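Local coordinates for glycoside hydrolase family protein (Novosphingobium sp. PP1Y, PDB 6Q2F) that is an alpha-L-rhamnosidase and, as a glycoside hydrolase, probably cleaves terminal alpha-L-rhamnose from rhamnose-containing glycosides, at residues Ala53-Trp58 / Tyr717-Ser722; Ile664-Val669 / Val908-Ala913; Gln915-His920 / Val952-Asp957; Leu930-Thr935 / Gly958-Phe963. One frame throughout, in Å; residues are numbered along the deposited sequence.

Contact 1: Ala53-Trp58 / Tyr717-Ser722; sequences ARPRVW and YIARSS
Ser-722 brings the helix of residues 712-726 against the turn that leads into the first strand of the (beta/alpha)8 barrel. Its CB lies 3.3 Å from the carbonyl oxygen of Ala-53. From there OG swings back beside its own backbone N (chi1 -57°) and donates to Ile-718 O at 2.6 Å, one helical turn earlier. The hydroxyl approaches that carbonyl from above its plane, and the same oxygen also accepts the amide of Ser-722. OG in turn receives a hydrogen from a water at 2.7 Å, and this water gives its other hydrogen to Ala-53 O at 2.6 Å. A CA-H...O contact from Ala-719 CA, 3.3 Å away, reaches Ala-53 O as well.

Apolar groups continue the contact along the helix. Pro-55 crosses Ile-718 at about a right angle, so that its CB and CG rest on the CG2 branch (CB to CG2 3.7 Å). The methyl of Ala-719 lies between Ala-53 O, the Pro-55 ring and the extended side chain of Arg-54, whose NH1 goes on to Gly-82 O. The helix face is also covered by Phe-668 of helix 657-670. No direct hydrogen bond joins the two segments; a single water carries the polar link, pairing a buried loop carbonyl with a serine whose own hydrogen is already committed to the helix backbone.

Contact 2: Ile664-Val669 / Val908-Ala913; sequences IDLEFV and VNQQEA
An inverse gamma turn centred on Gln-910 follows strand 902-908 of the antiparallel sheet and meets helix 657-670, the barrel helix between strands 642-649 and 674-677. Val-908, at the end of that strand, points both of its methyls at the helix. CG1, anti to the backbone N (chi1 -176°), meets Asp-665 CB at 4.0 Å, while CG2 packs on Val-669 CB, also 4.0 Å away, with the two valines crossing obliquely. Of its side chain, Asp-665 offers the methylene here; its carboxylate is occupied by a salt bridge to Lys-661 and a hydrogen bond from Tyr-717.

Beyond the strand, Gln-910 extends from CG onward and brings its amide to the helix surface. NE2 lies 3.7 Å from CD1 of Leu-666, whose chain crosses it obliquely, and 4.1 Å from CG1 of Val-669, which it meets tip to tip. Val-669 holds this CG1 in the crowded position between backbone N and carbonyl carbon (chi1 82°). Tyr-906 and Pro-893 also touch Val-669. With no hydrogen bond crossing between the segments, helix and turn meet through van der Waals contact alone, the amide of Gln-910 resting on methyl groups while the charge of Asp-665 is probably offset by Lys-661.

Contact 3: Gln915-His920 / Val952-Asp957; sequences QSIEAH and VPLHLD
Six backbone hydrogen bonds hold the antiparallel strands 915-920 and 952-956 together, two at each of the pairs Gln-915/Leu-956, Ile-917/Leu-954 and Ala-919/Val-952. The shortest and straightest runs from Leu-956 N to Gln-915 O, at 2.7 Å and 175°, nearly along the C=O axis. At the non-hydrogen-bonded pairs the alpha carbons close up, and His-955 CA makes a CA-H...O contact of 3.4 Å with Gln-915 O. Strands 915-921 and 949-956 are neighbours in the antiparallel sheet that follows the barrel in the chain, with 881-884 on the far side of 915-921.

On the exposed face, Ser-916 OG sits at the edge of the His-955 imidazole and forms a weak hydrogen bond of 3.4 Å with ND1. The other ring nitrogen, NE2, donates weakly to Asp-957 OD1 at 3.2 Å. Both partners lie in the ring plane and may favour this orientation.

The buried face, which Gln-915 shares at one end, carries Ile-917, Ala-919, Val-952, Leu-954 and Leu-956. Ile-917 CG1 lies alongside Leu-954 CB at 3.9 Å, and Leu-954 CD1 reaches Ala-919 CB, also at 3.9 Å. The backbone ladder thus supplies the strong bonds, the buried face dispersion, the surface histidine weak polar links.

Contact 4: Leu930-Thr935 / Gly958-Phe963; sequences LWHPET and GDEAVF
A bridging water is gripped three ways between the segments: it shares a hydrogen bond with His-932 ND1 at 2.8 Å, donates to Glu-934 OE1 at 3.1 Å and donates to Ala-961 O at 3.0 Å. It lies in the plane of the imidazole, at the ring edge, and His-932 NE2 is held separately by Glu-939. A second water links the other carboxylate oxygen to the same backbone, donating to Glu-934 OE2 at 2.6 Å and accepting from Ala-961 N at 3.0 Å. Glu-934 OE2 is also hydrogen-bonded to His-1072 NE2, so both of its oxygens are engaged. Glu-960 OE2 lies near the edge of the His-932 ring, where its charge could favour the protonated imidazole, while its OE1 accepts from Asp-957 N.

These waters lie beside the pairing of strands 926-932 and 961-967, neighbours in the antiparallel sheet that follows the barrel in the chain. Trp-931 and Phe-963 form the hydrogen-bonded pair: Trp-931 N donates to Phe-963 O at 2.9 Å and 165°, and Phe-963 N returns a longer bond of 3.3 Å to Trp-931 O. Nearer Ala-961 the two segments are linked through the two waters.

Val-962 projects CG2 anti to its backbone N, alongside the His-932 ring and close to Trp-931 O; its CG1 takes the crowded position (chi1 75°). Pro-933 meets the edge of the Phe-963 ring, crossing it obliquely, CD standing 4.0 Å from CD1, and Tyr-717 of helix 712-726 packs against the same proline.

Overall arrangement
From the N terminus, the approach to the first barrel strand opens contact 1, and helix 657-670 opens contact 2 before helix 712-726 closes contact 1. Contact 2 closes only at 908-913, so the two long loops cross. Contacts 3 and 4 open after contact 2 has closed, and cross each other: strands 915-921 and 926-932 open them, strands 949-956 and 961-967 close them within one antiparallel sheet. Between contacts 1 and 2, Ser-721 packs on Phe-668; between contacts 1 and 4, Arg-720 reaches Pro-933 O. Helix 712-726 thereby bridges barrel and sheet. Asn-909 joins contact 2 to both sheet contacts, through Asp-957 and Glu-960.

Contact 1: Ala53-Trp58 / Tyr717-Ser722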
# COMPACT_ATOMS: atom_id res chain seq x y z
N ALA A 53 12.64 7.93 17.42
CA ALA A 53 13.36 7.38 16.28
C ALA A 53 13.34 5.87 16.25
O ALA A 53 13.72 5.27 15.23
CB ALA A 53 14.82 7.87 16.28
N ARG A 54 12.88 5.23 17.30
CA ARG A 54 13.03 3.79 17.39
C ARG A 54 11.87 3.09 16.68
O ARG A 54 10.73 3.55 16.75
CB ARG A 54 13.12 3.37 18.85
CG ARG A 54 14.37 3.93 19.48
CD ARG A 54 14.55 3.59 20.96
NE ARG A 54 15.91 3.99 21.33
CZ ARG A 54 17.00 3.34 20.91
NH1 ARG A 54 16.88 2.27 20.12
NH2 ARG A 54 18.21 3.78 21.26
N PRO A 55 12.13 2.00 15.95
CA PRO A 55 11.08 1.40 15.16
C PRO A 55 10.05 0.71 16.04
O PRO A 55 10.30 0.36 17.20
CB PRO A 55 11.82 0.38 14.29
CG PRO A 55 12.91 -0.09 15.18
CD PRO A 55 13.36 1.19 15.91
N ARG A 56 8.87 0.55 15.47
CA ARG A 56 7.78 -0.18 16.11
C ARG A 56 7.72 -1.59 15.54
O ARG A 56 8.37 -1.91 14.54
CB ARG A 56 6.46 0.55 15.87
CG ARG A 56 6.17 1.75 16.78
CD ARG A 56 7.17 2.90 16.69
NE ARG A 56 6.66 4.01 17.51
CZ ARG A 56 7.39 4.92 18.14
NH1 ARG A 56 8.73 4.87 18.05
NH2 ARG A 56 6.78 5.86 18.85
N VAL A 57 6.93 -2.45 16.18
CA VAL A 57 6.62 -3.76 15.62
C VAL A 57 5.12 -3.99 15.68
O VAL A 57 4.41 -3.48 16.55
CB VAL A 57 7.36 -4.91 16.36
CG1 VAL A 57 8.87 -4.66 16.34
CG2 VAL A 57 6.82 -5.07 17.76
N TRP A 58 4.63 -4.77 14.73
CA TRP A 58 3.32 -5.36 14.87
C TRP A 58 3.42 -6.55 15.81
O TRP A 58 4.44 -7.26 15.86
CB TRP A 58 2.76 -5.78 13.50
CG TRP A 58 2.15 -4.61 12.77
CD1 TRP A 58 2.20 -3.30 13.15
CD2 TRP A 58 1.37 -4.65 11.57
NE1 TRP A 58 1.51 -2.52 12.25
CE2 TRP A 58 0.98 -3.33 11.28
CE3 TRP A 58 0.93 -5.68 10.73
CZ2 TRP A 58 0.21 -3.00 10.17
CZ3 TRP A 58 0.16 -5.35 9.62
CH2 TRP A 58 -0.20 -4.03 9.36
N TYR A 717 20.57 0.36 14.14
CA TYR A 717 20.78 0.80 12.77
C TYR A 717 19.51 1.42 12.20
O TYR A 717 19.55 2.48 11.56
CB TYR A 717 21.23 -0.39 11.93
CG TYR A 717 21.26 -0.15 10.44
CD1 TYR A 717 20.12 -0.35 9.66
CD2 TYR A 717 22.42 0.27 9.82
CE1 TYR A 717 20.16 -0.15 8.29
CE2 TYR A 717 22.47 0.48 8.47
CZ TYR A 717 21.35 0.28 7.71
OH TYR A 717 21.43 0.47 6.36
N ILE A 718 18.37 0.78 12.46
CA ILE A 718 17.09 1.32 12.01
C ILE A 718 16.76 2.60 12.75
O ILE A 718 16.30 3.58 12.14
CB ILE A 718 15.99 0.26 12.19
CG1 ILE A 718 16.29 -0.97 11.31
CG2 ILE A 718 14.61 0.88 11.90
CD1 ILE A 718 15.43 -2.22 11.65
N ALA A 719 16.99 2.63 14.06
CA ALA A 719 16.69 3.83 14.84
C ALA A 719 17.58 5.00 14.45
O ALA A 719 17.13 6.15 14.42
CB ALA A 719 16.84 3.54 16.34
N ARG A 720 18.87 4.74 14.17
CA ARG A 720 19.75 5.84 13.79
C ARG A 720 19.40 6.38 12.42
O ARG A 720 19.44 7.59 12.19
CB ARG A 720 21.22 5.39 13.80
CG ARG A 720 21.72 5.10 15.18
CD ARG A 720 23.22 4.91 15.20
NE ARG A 720 23.69 4.70 16.56
CZ ARG A 720 24.19 3.56 16.99
NH1 ARG A 720 24.29 2.53 16.16
NH2 ARG A 720 24.58 3.43 18.25
N SER A 721 19.08 5.48 11.49
CA SER A 721 18.69 5.92 10.16
C SER A 721 17.40 6.72 10.23
O SER A 721 17.28 7.77 9.58
CB SER A 721 18.54 4.70 9.26
OG SER A 721 19.78 4.05 9.10
N SER A 722 16.43 6.23 11.01
CA SER A 722 15.15 6.92 11.15
C SER A 722 15.35 8.31 11.74
O SER A 722 14.71 9.26 11.30
CB SER A 722 14.22 6.10 12.05
OG SER A 722 14.03 4.78 11.55
O HOH W 1 12.29 4.07 13.47

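Contact 2: Ile664-Val669 / Val908-Ala913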
# COMPACT_ATOMS: atom_id res chain seq x y z
N ILE A 664 15.06 -2.54 4.30
CA ILE A 664 14.85 -1.34 5.12
C ILE A 664 15.52 -0.13 4.48
O ILE A 664 15.05 1.00 4.63
CB ILE A 664 15.36 -1.57 6.56
CG1 ILE A 664 14.54 -0.74 7.55
CG2 ILE A 664 16.87 -1.32 6.70
CD1 ILE A 664 13.15 -1.34 7.80
N ASP A 665 16.65 -0.34 3.79
CA ASP A 665 17.29 0.74 3.06
C ASP A 665 16.40 1.22 1.92
O ASP A 665 16.32 2.42 1.64
CB ASP A 665 18.68 0.30 2.56
CG ASP A 665 19.68 0.06 3.70
OD1 ASP A 665 19.39 0.42 4.87
OD2 ASP A 665 20.77 -0.49 3.45
N LEU A 666 15.69 0.30 1.27
CA LEU A 666 14.76 0.70 0.23
C LEU A 666 13.60 1.51 0.81
O LEU A 666 13.19 2.52 0.23
CB LEU A 666 14.27 -0.53 -0.53
CG LEU A 666 13.17 -0.22 -1.56
CD1 LEU A 666 13.72 0.72 -2.68
CD2 LEU A 666 12.59 -1.50 -2.16
N GLU A 667 13.08 1.10 1.97
CA GLU A 667 12.05 1.90 2.63
C GLU A 667 12.59 3.28 2.99
O GLU A 667 11.91 4.30 2.80
CB GLU A 667 11.57 1.19 3.88
CG GLU A 667 10.86 -0.11 3.62
CD GLU A 667 10.45 -0.78 4.90
OE1 GLU A 667 10.12 -0.07 5.87
OE2 GLU A 667 10.48 -2.02 4.94
N PHE A 668 13.80 3.32 3.54
CA PHE A 668 14.40 4.59 3.94
C PHE A 668 14.53 5.53 2.74
O PHE A 668 14.12 6.69 2.81
CB PHE A 668 15.75 4.33 4.59
CG PHE A 668 15.65 3.82 6.01
CD1 PHE A 668 14.66 4.29 6.87
CD2 PHE A 668 16.55 2.89 6.50
CE1 PHE A 668 14.58 3.86 8.17
CE2 PHE A 668 16.46 2.42 7.80
CZ PHE A 668 15.47 2.92 8.64
N VAL A 669 15.09 5.05 1.62
CA VAL A 669 15.37 5.94 0.50
C VAL A 669 14.09 6.33 -0.24
O VAL A 669 14.09 7.30 -1.00
CB VAL A 669 16.41 5.30 -0.44
CG1 VAL A 669 15.75 4.30 -1.40
CG2 VAL A 669 17.19 6.39 -1.19
N VAL A 908 21.98 5.25 -1.05
CA VAL A 908 21.98 3.79 -1.01
C VAL A 908 22.51 3.25 -2.32
O VAL A 908 21.92 3.50 -3.38
CB VAL A 908 20.59 3.20 -0.75
CG1 VAL A 908 20.71 1.66 -0.62
CG2 VAL A 908 19.99 3.83 0.50
N ASN A 909 23.61 2.50 -2.26
CA ASN A 909 24.13 1.80 -3.43
C ASN A 909 23.31 0.53 -3.61
O ASN A 909 23.55 -0.49 -2.98
CB ASN A 909 25.61 1.48 -3.26
CG ASN A 909 26.11 0.48 -4.29
OD1 ASN A 909 25.62 0.45 -5.41
ND2 ASN A 909 27.08 -0.34 -3.90
N GLN A 910 22.32 0.60 -4.51
CA GLN A 910 21.44 -0.54 -4.73
C GLN A 910 22.05 -1.58 -5.64
O GLN A 910 21.42 -2.01 -6.62
CB GLN A 910 20.11 -0.08 -5.32
CG GLN A 910 19.31 0.76 -4.37
CD GLN A 910 17.99 1.19 -4.98
OE1 GLN A 910 17.82 1.19 -6.20
NE2 GLN A 910 17.04 1.52 -4.13
N GLN A 911 23.27 -1.98 -5.35
CA GLN A 911 23.93 -2.98 -6.14
C GLN A 911 24.84 -3.83 -5.30
O GLN A 911 25.40 -3.35 -4.35
CB GLN A 911 24.75 -2.33 -7.24
CG GLN A 911 23.96 -1.91 -8.46
CD GLN A 911 23.39 -0.51 -8.36
OE1 GLN A 911 23.76 0.26 -7.51
NE2 GLN A 911 22.47 -0.21 -9.22
N GLU A 912 24.99 -5.09 -5.65
CA GLU A 912 25.94 -5.94 -4.94
C GLU A 912 27.38 -5.46 -5.14
O GLU A 912 28.19 -5.57 -4.22
CB GLU A 912 25.79 -7.40 -5.36
CG GLU A 912 24.62 -8.09 -4.68
CD GLU A 912 24.33 -9.47 -5.24
OE1 GLU A 912 24.01 -9.57 -6.44
OE2 GLU A 912 24.42 -10.45 -4.46
N ALA A 913 27.70 -4.92 -6.31
CA ALA A 913 29.06 -4.47 -6.59
C ALA A 913 29.36 -3.15 -5.89
O ALA A 913 28.59 -2.19 -5.98
CB ALA A 913 29.28 -4.30 -8.10

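Contact 3: Gln915-His920 / Val952-Asp957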
# COMPACT_ATOMS: atom_id res chain seq x y z
N GLN A 915 31.02 0.45 -5.34
CA GLN A 915 31.20 1.57 -6.25
C GLN A 915 32.17 2.57 -5.65
O GLN A 915 32.17 2.81 -4.44
CB GLN A 915 29.86 2.28 -6.55
CG GLN A 915 28.75 1.33 -6.99
CD GLN A 915 29.03 0.70 -8.34
OE1 GLN A 915 29.43 1.38 -9.28
NE2 GLN A 915 28.83 -0.61 -8.43
N SER A 916 33.00 3.16 -6.52
CA SER A 916 33.86 4.29 -6.20
C SER A 916 33.39 5.44 -7.08
O SER A 916 33.64 5.44 -8.28
CB SER A 916 35.34 3.98 -6.47
OG SER A 916 35.85 3.07 -5.52
N ILE A 917 32.70 6.41 -6.48
CA ILE A 917 32.10 7.48 -7.26
C ILE A 917 32.68 8.82 -6.84
O ILE A 917 33.34 8.95 -5.81
CB ILE A 917 30.57 7.51 -7.13
CG1 ILE A 917 30.17 7.82 -5.68
CG2 ILE A 917 29.96 6.19 -7.58
CD1 ILE A 917 28.64 7.96 -5.47
N GLU A 918 32.40 9.84 -7.65
CA GLU A 918 32.50 11.23 -7.23
C GLU A 918 31.08 11.74 -7.10
O GLU A 918 30.33 11.77 -8.08
CB GLU A 918 33.32 12.07 -8.22
CG GLU A 918 34.82 11.75 -8.23
CD GLU A 918 35.69 13.00 -8.19
OE1 GLU A 918 35.55 13.87 -9.08
OE2 GLU A 918 36.51 13.12 -7.25
N ALA A 919 30.70 12.10 -5.88
CA ALA A 919 29.32 12.47 -5.57
C ALA A 919 29.20 13.99 -5.55
O ALA A 919 30.02 14.66 -4.92
CB ALA A 919 28.88 11.89 -4.22
N HIS A 920 28.19 14.51 -6.25
CA HIS A 920 27.96 15.95 -6.42
C HIS A 920 26.70 16.34 -5.65
O HIS A 920 25.62 15.83 -5.95
CB HIS A 920 27.79 16.34 -7.89
CG HIS A 920 29.01 16.12 -8.72
ND1 HIS A 920 29.63 17.14 -9.42
CD2 HIS A 920 29.74 15.01 -8.97
CE1 HIS A 920 30.69 16.66 -10.05
NE2 HIS A 920 30.77 15.37 -9.80
N VAL A 952 32.38 15.05 -3.55
CA VAL A 952 32.96 14.19 -2.55
C VAL A 952 33.29 12.86 -3.11
O VAL A 952 32.44 12.23 -3.67
CB VAL A 952 31.97 13.99 -1.41
CG1 VAL A 952 32.55 13.14 -0.31
CG2 VAL A 952 31.53 15.31 -0.87
N PRO A 953 34.51 12.38 -2.97
CA PRO A 953 34.80 11.05 -3.48
C PRO A 953 34.26 10.04 -2.47
O PRO A 953 34.56 10.13 -1.31
CB PRO A 953 36.31 11.01 -3.54
CG PRO A 953 36.75 12.02 -2.57
CD PRO A 953 35.72 13.09 -2.56
N LEU A 954 33.47 9.09 -2.91
CA LEU A 954 32.85 8.13 -2.02
C LEU A 954 33.18 6.72 -2.48
O LEU A 954 33.13 6.42 -3.67
CB LEU A 954 31.33 8.28 -1.97
CG LEU A 954 30.75 9.48 -1.23
CD1 LEU A 954 29.24 9.37 -1.28
CD2 LEU A 954 31.23 9.50 0.21
N HIS A 955 33.49 5.87 -1.52
CA HIS A 955 33.48 4.44 -1.76
C HIS A 955 32.25 3.88 -1.08
O HIS A 955 32.00 4.15 0.09
CB HIS A 955 34.73 3.74 -1.21
CG HIS A 955 34.67 2.26 -1.39
ND1 HIS A 955 35.06 1.64 -2.57
CD2 HIS A 955 34.21 1.27 -0.59
CE1 HIS A 955 34.88 0.34 -2.45
NE2 HIS A 955 34.36 0.09 -1.26
N LEU A 956 31.48 3.10 -1.83
CA LEU A 956 30.28 2.48 -1.29
C LEU A 956 30.42 0.97 -1.44
O LEU A 956 30.60 0.48 -2.56
CB LEU A 956 29.03 3.00 -2.01
CG LEU A 956 28.70 4.46 -1.70
CD1 LEU A 956 27.53 4.96 -2.55
CD2 LEU A 956 28.38 4.61 -0.22
N ASP A 957 30.37 0.25 -0.33
CA ASP A 957 30.30 -1.20 -0.43
C ASP A 957 28.98 -1.59 -1.09
O ASP A 957 28.04 -0.79 -1.19
CB ASP A 957 30.41 -1.85 0.95
CG ASP A 957 31.69 -1.50 1.67
OD1 ASP A 957 32.75 -1.49 1.01
OD2 ASP A 957 31.63 -1.24 2.90

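Contact 4: Leu930-Thr935 / Gly958-Phe963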
# COMPACT_ATOMS: atom_id res chain seq x y z
N LEU A 930 30.75 11.77 6.75
CA LEU A 930 29.94 10.55 6.68
C LEU A 930 29.47 10.16 8.07
O LEU A 930 30.27 10.10 9.01
CB LEU A 930 30.73 9.39 6.09
CG LEU A 930 31.33 9.58 4.71
CD1 LEU A 930 32.07 8.31 4.28
CD2 LEU A 930 30.26 9.97 3.72
N TRP A 931 28.17 9.89 8.20
CA TRP A 931 27.60 9.36 9.43
C TRP A 931 27.14 7.93 9.18
O TRP A 931 26.42 7.66 8.22
CB TRP A 931 26.42 10.20 9.93
CG TRP A 931 26.78 11.55 10.41
CD1 TRP A 931 27.81 12.34 9.97
CD2 TRP A 931 26.12 12.30 11.44
NE1 TRP A 931 27.83 13.53 10.66
CE2 TRP A 931 26.80 13.53 11.57
CE3 TRP A 931 25.03 12.05 12.29
CZ2 TRP A 931 26.43 14.51 12.49
CZ3 TRP A 931 24.65 13.02 13.20
CH2 TRP A 931 25.35 14.24 13.30
N HIS A 932 27.58 7.01 10.04
CA HIS A 932 27.33 5.59 9.83
C HIS A 932 26.28 5.10 10.80
O HIS A 932 26.51 5.14 12.01
CB HIS A 932 28.62 4.78 10.01
CG HIS A 932 29.71 5.14 9.05
ND1 HIS A 932 29.75 4.67 7.76
CD2 HIS A 932 30.82 5.90 9.22
CE1 HIS A 932 30.84 5.13 7.17
NE2 HIS A 932 31.50 5.88 8.03
N PRO A 933 25.11 4.64 10.33
CA PRO A 933 24.09 4.17 11.29
C PRO A 933 24.46 2.86 11.98
O PRO A 933 23.87 2.55 13.02
CB PRO A 933 22.83 4.03 10.43
CG PRO A 933 23.33 3.92 9.01
CD PRO A 933 24.58 4.79 8.97
N GLU A 934 25.39 2.07 11.42
CA GLU A 934 25.84 0.86 12.11
C GLU A 934 26.40 1.19 13.48
O GLU A 934 26.20 0.43 14.43
CB GLU A 934 26.91 0.12 11.30
CG GLU A 934 26.43 -0.63 10.06
CD GLU A 934 26.29 0.28 8.85
OE1 GLU A 934 26.31 1.51 9.03
OE2 GLU A 934 26.15 -0.24 7.72
N THR A 935 27.11 2.30 13.59
CA THR A 935 27.91 2.59 14.77
C THR A 935 27.51 3.86 15.48
O THR A 935 27.86 4.02 16.66
CB THR A 935 29.39 2.74 14.38
OG1 THR A 935 29.53 3.80 13.43
CG2 THR A 935 29.93 1.43 13.76
N GLY A 958 28.91 -2.84 -1.55
CA GLY A 958 27.65 -3.34 -2.05
C GLY A 958 26.54 -3.16 -1.02
O GLY A 958 26.72 -3.48 0.16
N ASP A 959 25.40 -2.61 -1.45
CA ASP A 959 24.26 -2.36 -0.57
C ASP A 959 24.60 -1.42 0.59
O ASP A 959 23.85 -1.33 1.56
CB ASP A 959 23.68 -3.66 0.00
CG ASP A 959 23.11 -4.57 -1.06
OD1 ASP A 959 22.64 -4.08 -2.11
OD2 ASP A 959 23.13 -5.81 -0.85
N GLU A 960 25.71 -0.69 0.53
CA GLU A 960 25.98 0.25 1.60
C GLU A 960 24.99 1.41 1.55
O GLU A 960 24.62 1.90 0.48
CB GLU A 960 27.40 0.81 1.54
CG GLU A 960 27.70 1.71 2.74
CD GLU A 960 29.13 2.19 2.79
OE1 GLU A 960 29.93 1.72 1.96
OE2 GLU A 960 29.45 3.05 3.64
N ALA A 961 24.55 1.82 2.73
CA ALA A 961 23.76 3.01 2.95
C ALA A 961 24.56 3.93 3.85
O ALA A 961 25.16 3.47 4.82
CB ALA A 961 22.41 2.66 3.59
N VAL A 962 24.56 5.23 3.56
CA VAL A 962 25.37 6.14 4.35
C VAL A 962 24.76 7.52 4.30
O VAL A 962 24.09 7.90 3.34
CB VAL A 962 26.84 6.15 3.86
CG1 VAL A 962 26.97 6.93 2.55
CG2 VAL A 962 27.77 6.69 4.94
N PHE A 963 25.01 8.29 5.35
CA PHE A 963 24.58 9.67 5.40
C PHE A 963 25.78 10.57 5.12
O PHE A 963 26.85 10.40 5.72
CB PHE A 963 23.95 9.97 6.76
CG PHE A 963 22.65 9.24 6.99
CD1 PHE A 963 22.64 7.94 7.50
CD2 PHE A 963 21.44 9.85 6.69
CE1 PHE A 963 21.43 7.27 7.71
CE2 PHE A 963 20.23 9.19 6.90
CZ PHE A 963 20.22 7.90 7.41
O HOH W 2 27.42 3.40 6.79
O HOH W 3 25.15 0.84 5.55